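Putative lipoprotein (Bacteroides ovatus, PDB 3OQQ) is of unknown function but is probably an extracellular, lipid-anchored protein of the bacterial cell surface, and its chain binds several calcium ions. Local coordinates at residues A[208-213]-A[235-240]; A[122-127]-A[155-160]; A[203-208]-A[259-264]; A[329-334]-A[348-353]. All coordinates share one frame; numbering follows the deposited sequence.

Contact 1. Residues A[208-213]-A[235-240]; sequences ITASLI and VKVENK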
loop_
_atom_site.group_PDB
_atom_site.type_symbol
_atom_site.label_atom_id
_atom_site.label_comp_id
_atom_site.label_asym_id
_atom_site.label_seq_id
_atom_site.Cartn_x
_atom_site.Cartn_y
_atom_site.Cartn_z
ATOM N N ILE A 208 -7.819 -0.574 17.823
ATOM C CA ILE A 208 -7.792 -1.245 16.525
ATOM C C ILE A 208 -9.229 -1.530 16.094
ATOM O O ILE A 208 -9.994 -2.116 16.869
ATOM C CB ILE A 208 -6.986 -2.578 16.596
ATOM C CG1 ILE A 208 -5.502 -2.365 16.953
ATOM C CG2 ILE A 208 -7.151 -3.428 15.316
ATOM C CD1 ILE A 208 -4.815 -3.594 17.456
ATOM N N THR A 209 -9.571 -1.195 14.839
ATOM C CA THR A 209 -10.826 -1.610 14.221
ATOM C C THR A 209 -10.396 -2.467 13.048
ATOM O O THR A 209 -9.579 -2.017 12.256
ATOM C CB THR A 209 -11.745 -0.447 13.880
ATOM O OG1 THR A 209 -12.255 0.084 15.099
ATOM C CG2 THR A 209 -12.921 -0.870 12.979
ATOM N N ALA A 210 -10.855 -3.729 12.982
ATOM C CA ALA A 210 -10.447 -4.604 11.881
ATOM C C ALA A 210 -11.678 -5.208 11.239
ATOM O O ALA A 210 -12.548 -5.693 11.958
ATOM C CB ALA A 210 -9.500 -5.686 12.387
ATOM N N SER A 211 -11.757 -5.152 9.892
ATOM C CA SER A 211 -12.885 -5.663 9.099
ATOM C C SER A 211 -12.455 -6.482 7.910
ATOM O O SER A 211 -11.441 -6.195 7.259
ATOM C CB SER A 211 -13.747 -4.511 8.568
ATOM O OG SER A 211 -14.031 -3.519 9.542
ATOM N N LEU A 212 -13.244 -7.514 7.632
ATOM C CA LEU A 212 -13.167 -8.357 6.440
ATOM C C LEU A 212 -14.356 -7.967 5.626
ATOM O O LEU A 212 -15.465 -7.903 6.172
ATOM C CB LEU A 212 -13.179 -9.836 6.795
ATOM C CG LEU A 212 -11.853 -10.371 7.332
ATOM C CD1 LEU A 212 -12.036 -11.773 7.917
ATOM C CD2 LEU A 212 -10.768 -10.320 6.246
ATOM N N ILE A 213 -14.137 -7.599 4.372
ATOM C CA ILE A 213 -15.168 -7.013 3.503
ATOM C C ILE A 213 -15.037 -7.537 2.080
ATOM O O ILE A 213 -13.923 -7.816 1.638
ATOM C CB ILE A 213 -14.986 -5.424 3.499
ATOM C CG1 ILE A 213 -15.143 -4.758 4.868
ATOM C CG2 ILE A 213 -15.881 -4.692 2.470
ATOM C CD1 ILE A 213 -14.506 -3.353 4.889
ATOM N N VAL A 235 -5.918 -8.444 17.669
ATOM C CA VAL A 235 -7.290 -8.426 17.212
ATOM C C VAL A 235 -7.326 -9.399 16.054
ATOM O O VAL A 235 -6.571 -9.245 15.100
ATOM C CB VAL A 235 -7.724 -6.971 16.816
ATOM C CG1 VAL A 235 -9.102 -6.952 16.170
ATOM C CG2 VAL A 235 -7.693 -6.053 18.028
ATOM N N LYS A 236 -8.137 -10.443 16.175
ATOM C CA LYS A 236 -8.307 -11.433 15.122
ATOM C C LYS A 236 -9.775 -11.436 14.717
ATOM O O LYS A 236 -10.624 -11.621 15.580
ATOM C CB LYS A 236 -7.840 -12.817 15.611
ATOM C CG LYS A 236 -7.950 -13.941 14.579
ATOM C CD LYS A 236 -7.115 -15.134 15.015
ATOM C CE LYS A 236 -7.814 -16.448 14.802
ATOM N NZ LYS A 236 -8.836 -16.721 15.853
ATOM N N VAL A 237 -10.080 -11.152 13.433
ATOM C CA VAL A 237 -11.461 -11.214 12.943
ATOM C C VAL A 237 -11.486 -12.238 11.789
ATOM O O VAL A 237 -10.537 -12.326 10.999
ATOM C CB VAL A 237 -12.155 -9.858 12.596
ATOM C CG1 VAL A 237 -12.179 -8.927 13.800
ATOM C CG2 VAL A 237 -11.550 -9.172 11.397
ATOM N N GLU A 238 -12.511 -13.075 11.772
ATOM C CA GLU A 238 -12.576 -14.116 10.758
ATOM C C GLU A 238 -14.005 -14.471 10.349
ATOM O O GLU A 238 -14.952 -14.383 11.144
ATOM C CB GLU A 238 -11.861 -15.398 11.249
ATOM C CG GLU A 238 -12.349 -15.926 12.588
ATOM C CD GLU A 238 -11.804 -17.263 13.045
ATOM O OE1 GLU A 238 -10.570 -17.382 13.186
ATOM O OE2 GLU A 238 -12.616 -18.171 13.337
ATOM N N ASN A 239 -14.129 -14.933 9.112
ATOM C CA ASN A 239 -15.357 -15.507 8.587
ATOM C C ASN A 239 -14.896 -16.707 7.809
ATOM O O ASN A 239 -14.247 -16.549 6.778
ATOM C CB ASN A 239 -16.167 -14.518 7.750
ATOM C CG ASN A 239 -17.483 -15.061 7.238
ATOM O OD1 ASN A 239 -17.659 -16.270 7.029
ATOM N ND2 ASN A 239 -18.449 -14.172 7.022
ATOM N N LYS A 240 -15.156 -17.899 8.346
ATOM C CA LYS A 240 -14.700 -19.148 7.744
ATOM C C LYS A 240 -15.824 -19.880 6.986
ATOM O O LYS A 240 -15.700 -21.076 6.697
ATOM C CB LYS A 240 -14.086 -20.040 8.827
ATOM C CG LYS A 240 -12.796 -19.431 9.403
ATOM C CD LYS A 240 -12.263 -20.263 10.554
ATOM C CE LYS A 240 -10.901 -20.825 10.253
ATOM N NZ LYS A 240 -10.186 -21.203 11.508
#
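In V235, CG1 stands anti to the backbone N (chi1 173°), beside the carbonyl carbon, and CG2 beside the N; CG2 faces I208 and CG1 faces A210. I208 turns its own CG2 anti to the backbone N. V235 CG2 comes to 3.8 Å from I208 CG2 and is equally close to CB and CD1 of that residue, the two side chains sliding past each other in opposite directions. V235 CG1 rests on A210 CB at 4.0 Å. Two residues on, V237 CG2 lies 3.7 Å from A210 O and also touches the CB of A210 and CG of L212, while L212 CD1 reaches over to V237 O at 3.5 Å and to E238 CA.

The two strands run nearly parallel, 17° apart with axes 7.0 Å from each other at closest approach. They belong to different sheets packed face to face, and L257 and A255 of strand 253-263 continue the same apolar layer against A210 and L212. An alanine in place of V235 would probably open a gap beside I208 and A210, since both methyls that fill it would be gone.

The charged side chains K236 and E238 point away from this layer, joined by a salt bridge, NZ to OE1 3.2 Å, whose hydrogen bond is weak. N239 ND2 bonds L224 O. Cohesion between the strands therefore rests on aliphatic contact.

Contact 2. Residues A[122-127]-A[155-160]; sequences FYHNTG and DLKVTE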
loop_
_atom_site.group_PDB
_atom_site.type_symbol
_atom_site.label_atom_id
_atom_site.label_comp_id
_atom_site.label_asym_id
_atom_site.label_seq_id
_atom_site.Cartn_x
_atom_site.Cartn_y
_atom_site.Cartn_z
ATOM N N PHE A 122 -4.857 14.968 5.826
ATOM C CA PHE A 122 -4.591 13.538 5.710
ATOM C C PHE A 122 -3.635 13.282 4.574
ATOM O O PHE A 122 -3.722 13.938 3.534
ATOM C CB PHE A 122 -5.873 12.682 5.585
ATOM C CG PHE A 122 -6.747 12.861 4.359
ATOM C CD1 PHE A 122 -7.746 13.827 4.333
ATOM C CD2 PHE A 122 -6.616 12.014 3.262
ATOM C CE1 PHE A 122 -8.576 13.978 3.208
ATOM C CE2 PHE A 122 -7.445 12.151 2.143
ATOM C CZ PHE A 122 -8.423 13.131 2.120
ATOM N N TYR A 123 -2.664 12.393 4.815
ATOM C CA TYR A 123 -1.699 11.946 3.823
ATOM C C TYR A 123 -2.273 10.711 3.144
ATOM O O TYR A 123 -3.024 9.965 3.779
ATOM C CB TYR A 123 -0.359 11.636 4.483
ATOM C CG TYR A 123 0.377 12.862 4.950
ATOM C CD1 TYR A 123 1.143 13.620 4.065
ATOM C CD2 TYR A 123 0.341 13.254 6.284
ATOM C CE1 TYR A 123 1.829 14.758 4.493
ATOM C CE2 TYR A 123 1.032 14.384 6.726
ATOM C CZ TYR A 123 1.768 15.137 5.826
ATOM O OH TYR A 123 2.448 16.250 6.258
ATOM N N HIS A 124 -1.948 10.490 1.872
ATOM C CA HIS A 124 -2.497 9.343 1.169
ATOM C C HIS A 124 -1.441 8.675 0.307
ATOM O O HIS A 124 -0.751 9.359 -0.471
ATOM C CB HIS A 124 -3.717 9.771 0.289
ATOM C CG HIS A 124 -4.335 8.655 -0.511
ATOM N ND1 HIS A 124 -4.492 8.751 -1.875
ATOM C CD2 HIS A 124 -4.842 7.465 -0.095
ATOM C CE1 HIS A 124 -5.084 7.625 -2.252
ATOM N NE2 HIS A 124 -5.325 6.827 -1.209
ATOM N N ASN A 125 -1.325 7.328 0.434
ATOM C CA ASN A 125 -0.425 6.533 -0.412
ATOM C C ASN A 125 -1.126 5.221 -0.811
ATOM O O ASN A 125 -1.701 4.529 0.034
ATOM C CB ASN A 125 0.934 6.271 0.269
ATOM C CG ASN A 125 1.892 5.472 -0.576
ATOM O OD1 ASN A 125 2.270 4.345 -0.234
ATOM N ND2 ASN A 125 2.293 6.017 -1.716
ATOM N N THR A 126 -1.106 4.910 -2.103
ATOM C CA THR A 126 -1.751 3.705 -2.645
ATOM C C THR A 126 -0.838 3.088 -3.717
ATOM O O THR A 126 0.004 3.776 -4.290
ATOM C CB THR A 126 -3.191 4.014 -3.154
ATOM O OG1 THR A 126 -3.822 2.804 -3.579
ATOM C CG2 THR A 126 -3.239 5.065 -4.277
ATOM N N GLY A 127 -0.991 1.791 -3.940
ATOM C CA GLY A 127 -0.225 1.061 -4.933
ATOM C C GLY A 127 -0.722 -0.362 -5.064
ATOM O O GLY A 127 -1.711 -0.755 -4.438
ATOM N N ASP A 155 -4.130 0.671 0.197
ATOM C CA ASP A 155 -4.436 2.087 0.355
ATOM C C ASP A 155 -4.179 2.461 1.777
ATOM O O ASP A 155 -4.750 1.860 2.681
ATOM C CB ASP A 155 -5.899 2.381 -0.017
ATOM C CG ASP A 155 -6.148 3.860 -0.207
ATOM O OD1 ASP A 155 -6.180 4.597 0.811
ATOM O OD2 ASP A 155 -6.298 4.287 -1.367
ATOM N N LEU A 156 -3.332 3.458 1.971
ATOM C CA LEU A 156 -2.988 3.976 3.295
ATOM C C LEU A 156 -3.342 5.458 3.378
ATOM O O LEU A 156 -2.991 6.218 2.484
ATOM C CB LEU A 156 -1.488 3.770 3.593
ATOM C CG LEU A 156 -1.080 2.408 4.120
ATOM C CD1 LEU A 156 0.371 2.091 3.770
ATOM C CD2 LEU A 156 -1.289 2.326 5.623
ATOM N N LYS A 157 -4.052 5.853 4.459
ATOM C CA LYS A 157 -4.453 7.220 4.782
ATOM C C LYS A 157 -4.091 7.477 6.235
ATOM O O LYS A 157 -4.504 6.721 7.113
ATOM C CB LYS A 157 -5.960 7.461 4.555
ATOM C CG LYS A 157 -6.346 8.014 3.209
ATOM C CD LYS A 157 -7.871 8.121 3.064
ATOM C CE LYS A 157 -8.504 6.928 2.364
ATOM N NZ LYS A 157 -8.105 6.805 0.928
ATOM N N VAL A 158 -3.291 8.507 6.482
ATOM C CA VAL A 158 -2.900 8.913 7.824
ATOM C C VAL A 158 -3.530 10.287 8.038
ATOM O O VAL A 158 -3.176 11.245 7.355
ATOM C CB VAL A 158 -1.368 8.889 8.036
ATOM C CG1 VAL A 158 -0.978 9.588 9.343
ATOM C CG2 VAL A 158 -0.854 7.457 8.031
ATOM N N THR A 159 -4.497 10.365 8.947
ATOM C CA THR A 159 -5.232 11.587 9.261
ATOM C C THR A 159 -4.697 12.184 10.549
ATOM O O THR A 159 -4.479 11.457 11.527
ATOM C CB THR A 159 -6.710 11.230 9.403
ATOM O OG1 THR A 159 -7.130 10.525 8.239
ATOM C CG2 THR A 159 -7.606 12.444 9.677
ATOM N N GLU A 160 -4.484 13.504 10.550
ATOM C CA GLU A 160 -4.044 14.210 11.738
ATOM C C GLU A 160 -5.285 14.793 12.409
ATOM O O GLU A 160 -5.756 15.861 12.008
ATOM C CB GLU A 160 -2.988 15.261 11.384
ATOM C CG GLU A 160 -1.711 14.622 10.865
ATOM C CD GLU A 160 -0.593 15.566 10.487
ATOM O OE1 GLU A 160 -0.685 16.771 10.800
ATOM O OE2 GLU A 160 0.414 15.090 9.926
HETATM O O HOH W 1 -6.502 3.275 -4.272
#
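H124 and D155 cross at about a right angle, imidazole and carboxylate planes 35° apart, and meet through a nearly straight hydrogen bond from H124 NE2 to D155 OD2 (2.7 Å, 171° at the hydrogen). OD2 lies in the plane of the ring and is approached on its syn side. Both residues hold CG anti to the backbone N. K157 lies beside F122, pointing the same way, with its CG 4.0 Å from F122 CD2; bends at chi3 and chi4 then return NZ to D155 OD1 in a 2.9 Å salt bridge. On the opposite face, the rim of the Y123 ring meets E160 OE2 in plane, 3.3 Å from CE2, with ring and carboxylate turned 52° apart; R324 of helix 314-328 forms a salt bridge with the same oxygen.

Between the two faces the strands run antiparallel, Y123-V158 and N125-L156 forming hydrogen-bonded pairs. L156 N gives N125 O a 2.7 Å bond.

H124 is held at both ring nitrogens, because ND1 bonds L36 O of the neighbouring strand 36-41, which fixes the turn of the imidazole. D155 is shared by histidine, lysine and a water, an arrangement likely to stabilise its negative charge.

Contact 3. Residues A[203-208]-A[259-264]; sequences EYVDRI and VDKAQA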
loop_
_atom_site.group_PDB
_atom_site.type_symbol
_atom_site.label_atom_id
_atom_site.label_comp_id
_atom_site.label_asym_id
_atom_site.label_seq_id
_atom_site.Cartn_x
_atom_site.Cartn_y
_atom_site.Cartn_z
ATOM N N GLU A 203 2.743 1.422 21.906
ATOM C CA GLU A 203 2.730 2.633 22.739
ATOM C C GLU A 203 2.040 3.791 22.001
ATOM O O GLU A 203 1.540 4.702 22.649
ATOM C CB GLU A 203 4.178 3.059 23.113
ATOM C CG GLU A 203 4.935 2.096 24.026
ATOM C CD GLU A 203 5.572 0.852 23.417
ATOM O OE1 GLU A 203 5.340 0.576 22.218
ATOM O OE2 GLU A 203 6.274 0.127 24.161
ATOM N N TYR A 204 2.008 3.741 20.652
ATOM C CA TYR A 204 1.398 4.783 19.835
ATOM C C TYR A 204 -0.033 4.466 19.412
ATOM O O TYR A 204 -0.703 5.344 18.875
ATOM C CB TYR A 204 2.238 5.030 18.560
ATOM C CG TYR A 204 3.707 5.356 18.777
ATOM C CD1 TYR A 204 4.124 6.104 19.878
ATOM C CD2 TYR A 204 4.675 4.937 17.867
ATOM C CE1 TYR A 204 5.463 6.430 20.061
ATOM C CE2 TYR A 204 6.019 5.249 18.049
ATOM C CZ TYR A 204 6.406 6.001 19.143
ATOM O OH TYR A 204 7.726 6.319 19.315
ATOM N N VAL A 205 -0.478 3.209 19.577
ATOM C CA VAL A 205 -1.778 2.747 19.099
ATOM C C VAL A 205 -2.687 2.422 20.272
ATOM O O VAL A 205 -2.385 1.537 21.058
ATOM C CB VAL A 205 -1.618 1.532 18.144
ATOM C CG1 VAL A 205 -2.973 1.035 17.661
ATOM C CG2 VAL A 205 -0.709 1.879 16.965
ATOM N N ASP A 206 -3.815 3.116 20.348
ATOM C CA ASP A 206 -4.806 2.967 21.419
ATOM C C ASP A 206 -5.812 1.885 21.042
ATOM O O ASP A 206 -5.940 0.908 21.772
ATOM C CB ASP A 206 -5.512 4.328 21.666
ATOM C CG ASP A 206 -6.605 4.374 22.728
ATOM O OD1 ASP A 206 -6.818 3.354 23.417
ATOM O OD2 ASP A 206 -7.258 5.424 22.857
ATOM N N ARG A 207 -6.503 2.063 19.901
ATOM C CA ARG A 207 -7.558 1.173 19.416
ATOM C C ARG A 207 -7.284 0.632 18.059
ATOM O O ARG A 207 -6.700 1.312 17.201
ATOM C CB ARG A 207 -8.938 1.893 19.334
ATOM C CG ARG A 207 -9.412 2.653 20.569
ATOM C CD ARG A 207 -9.702 1.705 21.697
ATOM N NE ARG A 207 -10.029 2.379 22.950
ATOM C CZ ARG A 207 -11.202 2.278 23.567
ATOM N NH1 ARG A 207 -12.178 1.548 23.039
ATOM N NH2 ARG A 207 -11.409 2.909 24.715
ATOM N N ILE A 208 -7.819 -0.574 17.823
ATOM C CA ILE A 208 -7.792 -1.245 16.525
ATOM C C ILE A 208 -9.229 -1.530 16.094
ATOM O O ILE A 208 -9.994 -2.116 16.869
ATOM C CB ILE A 208 -6.986 -2.578 16.596
ATOM C CG1 ILE A 208 -5.502 -2.365 16.953
ATOM C CG2 ILE A 208 -7.151 -3.428 15.316
ATOM C CD1 ILE A 208 -4.815 -3.594 17.456
ATOM N N VAL A 259 -4.521 -8.410 13.487
ATOM C CA VAL A 259 -3.789 -7.164 13.706
ATOM C C VAL A 259 -3.041 -7.336 15.038
ATOM O O VAL A 259 -3.675 -7.510 16.077
ATOM C CB VAL A 259 -4.674 -5.890 13.655
ATOM C CG1 VAL A 259 -3.826 -4.643 13.856
ATOM C CG2 VAL A 259 -5.437 -5.796 12.336
ATOM N N ASP A 260 -1.700 -7.320 14.994
ATOM C CA ASP A 260 -0.865 -7.462 16.192
ATOM C C ASP A 260 -0.054 -6.179 16.364
ATOM O O ASP A 260 0.938 -5.986 15.658
ATOM C CB ASP A 260 0.043 -8.709 16.089
ATOM C CG ASP A 260 0.836 -9.070 17.350
ATOM O OD1 ASP A 260 0.960 -8.214 18.241
ATOM O OD2 ASP A 260 1.372 -10.196 17.411
ATOM N N LYS A 261 -0.484 -5.297 17.306
ATOM C CA LYS A 261 0.187 -4.020 17.501
ATOM C C LYS A 261 1.400 -4.162 18.422
ATOM O O LYS A 261 2.166 -3.222 18.539
ATOM C CB LYS A 261 -0.803 -2.971 18.074
ATOM C CG LYS A 261 -1.185 -3.166 19.581
ATOM C CD LYS A 261 -2.025 -2.005 20.049
ATOM C CE LYS A 261 -2.462 -2.109 21.493
ATOM N NZ LYS A 261 -3.547 -1.120 21.780
ATOM N N ALA A 262 1.588 -5.328 19.050
ATOM C CA ALA A 262 2.593 -5.523 20.091
ATOM C C ALA A 262 3.948 -6.126 19.636
ATOM O O ALA A 262 4.799 -6.398 20.480
ATOM C CB ALA A 262 1.991 -6.362 21.214
ATOM N N GLN A 263 4.189 -6.256 18.352
ATOM C CA GLN A 263 5.471 -6.786 17.874
ATOM C C GLN A 263 6.556 -5.713 17.958
ATOM O O GLN A 263 6.238 -4.542 17.817
ATOM C CB GLN A 263 5.337 -7.321 16.441
ATOM C CG GLN A 263 4.502 -8.613 16.359
ATOM C CD GLN A 263 5.050 -9.766 17.177
ATOM O OE1 GLN A 263 6.238 -10.111 17.108
ATOM N NE2 GLN A 263 4.200 -10.366 18.006
ATOM N N ALA A 264 7.820 -6.101 18.179
ATOM C CA ALA A 264 8.943 -5.158 18.286
ATOM C C ALA A 264 9.094 -4.220 17.061
ATOM O O ALA A 264 9.322 -3.023 17.243
ATOM C CB ALA A 264 10.236 -5.922 18.492
#
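V205 O accepts a 3.0 Å hydrogen bond from K261 NZ, which sits above the carbonyl plane, 40° out of it; K308 NZ adds a weak bond to the same oxygen. D206 O is 3.1 Å from K261 NZ as well, but at a poor angle for bonding. The lysine gets there with CG between its backbone N and carbonyl carbon (chi1 73°) and a fully extended chain beyond. On the way its CD packs 4.0 Å from V205 CG1, crossing that side chain obliquely, before NZ reaches the carbonyl. Carbonyl dipoles of this kind would be expected to ease the cost of burying the charge.

Below the lysine, I208 CG2 packs on V259 CG1 at 3.8 Å, and its CD1 lies against both V259 CG1, at 3.9 Å, and K261 CB, at 4.1 Å. I208 and V259 slide past each other in opposite directions. Just past V259, D260 OD1 takes the backbone N of A262 in an Asx turn that spans K261.

D206 and R207 form a classic beta bulge opposite I306 of strand 298-307. Strand 205-215 begins here beside strand 298-307 in one sheet, and both face strand 253-263 of the six-stranded sheet; V259 also packs on V303 and L305, K261 touches T267 of strand 266-272, and Y204 leans on helix 314-328.

Contact 4. Residues A[329-334]-A[348-353]; sequences DTNRQN and RGYAPT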
loop_
_atom_site.group_PDB
_atom_site.type_symbol
_atom_site.label_atom_id
_atom_site.label_comp_id
_atom_site.label_asym_id
_atom_site.label_seq_id
_atom_site.Cartn_x
_atom_site.Cartn_y
_atom_site.Cartn_z
ATOM N N ASP A 329 7.963 7.543 4.252
ATOM C CA ASP A 329 9.031 6.584 3.963
ATOM C C ASP A 329 8.471 5.247 3.404
ATOM O O ASP A 329 7.902 4.430 4.143
ATOM C CB ASP A 329 9.887 6.349 5.213
ATOM C CG ASP A 329 11.155 5.545 4.996
ATOM O OD1 ASP A 329 11.361 5.043 3.863
ATOM O OD2 ASP A 329 11.901 5.349 5.974
ATOM N N THR A 330 8.703 5.006 2.101
ATOM C CA THR A 330 8.257 3.785 1.420
ATOM C C THR A 330 8.805 2.522 2.117
ATOM O O THR A 330 8.124 1.502 2.119
ATOM C CB THR A 330 8.634 3.813 -0.084
ATOM O OG1 THR A 330 8.007 2.713 -0.727
ATOM C CG2 THR A 330 10.142 3.796 -0.349
ATOM N N ASN A 331 10.016 2.617 2.736
ATOM C CA ASN A 331 10.695 1.508 3.411
ATOM C C ASN A 331 10.024 1.090 4.716
ATOM O O ASN A 331 10.372 0.033 5.228
ATOM C CB ASN A 331 12.158 1.831 3.665
ATOM C CG ASN A 331 12.921 2.167 2.404
ATOM O OD1 ASN A 331 13.405 3.281 2.236
ATOM N ND2 ASN A 331 13.008 1.225 1.475
ATOM N N ARG A 332 9.056 1.866 5.227
ATOM C CA ARG A 332 8.314 1.529 6.454
ATOM C C ARG A 332 7.083 0.622 6.141
ATOM O O ARG A 332 6.500 0.024 7.050
ATOM C CB ARG A 332 7.890 2.806 7.210
ATOM C CG ARG A 332 9.058 3.645 7.729
ATOM C CD ARG A 332 9.625 3.127 9.014
ATOM N NE ARG A 332 10.677 4.000 9.538
ATOM C CZ ARG A 332 11.430 3.721 10.600
ATOM N NH1 ARG A 332 11.247 2.591 11.277
ATOM N NH2 ARG A 332 12.375 4.564 10.991
ATOM N N GLN A 333 6.709 0.516 4.852
ATOM C CA GLN A 333 5.597 -0.321 4.440
ATOM C C GLN A 333 6.169 -1.664 4.052
ATOM O O GLN A 333 6.482 -1.900 2.894
ATOM C CB GLN A 333 4.802 0.330 3.304
ATOM C CG GLN A 333 4.485 1.809 3.529
ATOM C CD GLN A 333 3.872 2.430 2.302
ATOM O OE1 GLN A 333 3.896 1.862 1.204
ATOM N NE2 GLN A 333 3.309 3.614 2.458
ATOM N N ASN A 334 6.404 -2.504 5.053
ATOM C CA ASN A 334 7.051 -3.778 4.826
ATOM C C ASN A 334 6.011 -4.862 4.485
ATOM O O ASN A 334 5.616 -5.654 5.334
ATOM C CB ASN A 334 7.938 -4.167 6.030
ATOM C CG ASN A 334 8.717 -5.436 5.797
ATOM O OD1 ASN A 334 8.679 -6.012 4.721
ATOM N ND2 ASN A 334 9.432 -5.903 6.785
ATOM N N ARG A 348 12.830 -7.102 -1.941
ATOM C CA ARG A 348 14.263 -6.884 -1.750
ATOM C C ARG A 348 14.538 -5.761 -0.751
ATOM O O ARG A 348 13.951 -4.678 -0.857
ATOM C CB ARG A 348 14.915 -6.548 -3.101
ATOM C CG ARG A 348 16.406 -6.425 -3.011
ATOM C CD ARG A 348 17.034 -6.067 -4.343
ATOM N NE ARG A 348 18.494 -6.156 -4.255
ATOM C CZ ARG A 348 19.301 -5.139 -3.973
ATOM N NH1 ARG A 348 18.804 -3.930 -3.746
ATOM N NH2 ARG A 348 20.610 -5.322 -3.916
ATOM N N GLY A 349 15.428 -6.048 0.200
ATOM C CA GLY A 349 15.868 -5.096 1.204
ATOM C C GLY A 349 14.962 -4.981 2.408
ATOM O O GLY A 349 15.247 -4.185 3.296
ATOM N N TYR A 350 13.850 -5.744 2.441
ATOM C CA TYR A 350 12.880 -5.702 3.548
ATOM C C TYR A 350 13.060 -6.902 4.454
ATOM O O TYR A 350 13.166 -8.046 3.981
ATOM C CB TYR A 350 11.442 -5.630 3.002
ATOM C CG TYR A 350 11.099 -4.291 2.376
ATOM C CD1 TYR A 350 11.403 -4.020 1.041
ATOM C CD2 TYR A 350 10.424 -3.311 3.103
ATOM C CE1 TYR A 350 11.024 -2.814 0.440
ATOM C CE2 TYR A 350 10.059 -2.099 2.522
ATOM C CZ TYR A 350 10.348 -1.860 1.186
ATOM O OH TYR A 350 9.986 -0.657 0.633
ATOM N N ALA A 351 13.082 -6.633 5.763
ATOM C CA ALA A 351 13.334 -7.618 6.815
ATOM C C ALA A 351 12.195 -8.607 7.030
ATOM O O ALA A 351 11.010 -8.247 6.935
ATOM C CB ALA A 351 13.601 -6.898 8.142
ATOM N N PRO A 352 12.527 -9.848 7.417
ATOM C CA PRO A 352 11.457 -10.771 7.846
ATOM C C PRO A 352 10.825 -10.238 9.130
ATOM O O PRO A 352 11.446 -9.407 9.795
ATOM C CB PRO A 352 12.226 -12.067 8.156
ATOM C CG PRO A 352 13.579 -11.601 8.552
ATOM C CD PRO A 352 13.864 -10.442 7.643
ATOM N N THR A 353 9.641 -10.729 9.514
ATOM C CA THR A 353 9.095 -10.338 10.812
ATOM C C THR A 353 10.022 -10.926 11.885
ATOM O O THR A 353 10.722 -11.898 11.583
ATOM C CB THR A 353 7.648 -10.854 10.974
ATOM O OG1 THR A 353 7.681 -12.275 11.003
ATOM C CG2 THR A 353 6.707 -10.367 9.876
HETATM O O HOH W 2 7.077 -1.134 0.545
#
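Backbone oxygens line the CE2 and hydroxyl end of the Y350 ring, which lies against the short 3-10 turn and the start of the strand in 329-334. Its CE2 is 3.5 Å from N331 O and 3.6 Å from Q333 O, both approaching obliquely, while T330 O sits near the ring plane at the hydroxyl edge. A water bridges the phenol to the backbone: it hydrogen-bonds Y350 OH at 2.9 Å and donates to Q333 O.

At the other end of the tyrosine, N334 slides past it in the opposite direction, amide and ring planes 35° apart. Its CG stands anti to the backbone N (chi1 -176°), and OD1 lies 3.3 Å from Y350 CB. ND2 donates to A351 O at 2.8 Å, 165° at the hydrogen; the acceptor lies in the plane of the amide, and the N-H points at a lone pair in the plane of the carbonyl. OD1 is taken by H346 ND1, so both ends of the amide are held and its rotation is fixed. An alanine here removes the amide that A351 O and H346 ND1 bond, and would probably let the loop shift.

The turn that receives the ring is itself braced. D329 OD1 accepts from N331 N at 3.0 Å in an Asx turn just after helix 314-328, and T330 OG1 and Q333 OE1 both bond K387 NZ. The loop leading to helix 357-364 is thus docked on strand 333-339 by one well-aimed amide bond, a water bridge and an aromatic ring set among backbone carbonyls.

In the fold
Contact 2 comes first along the chain; contact 1 is then nested inside the loop closed by contact 3, and contact 4 follows. Contacts 1 and 3, centres 15 Å apart, share I208 on strand 205-215, which they pack against the neighbouring strands 234-242 and 253-263, themselves joined where V259 N meets V235 O. Together they bridge the two sheets. Contact 4 docks a loop on strand 333-339 of that same six-stranded sheet, 24 Å from contact 1 between centres. It touches contact 2, a pairing of strands within the other sheet, through Q333 NE2, which probably bonds N125 OD1, linking the strand pair 122-131 and 150-161 to the opposing sheet.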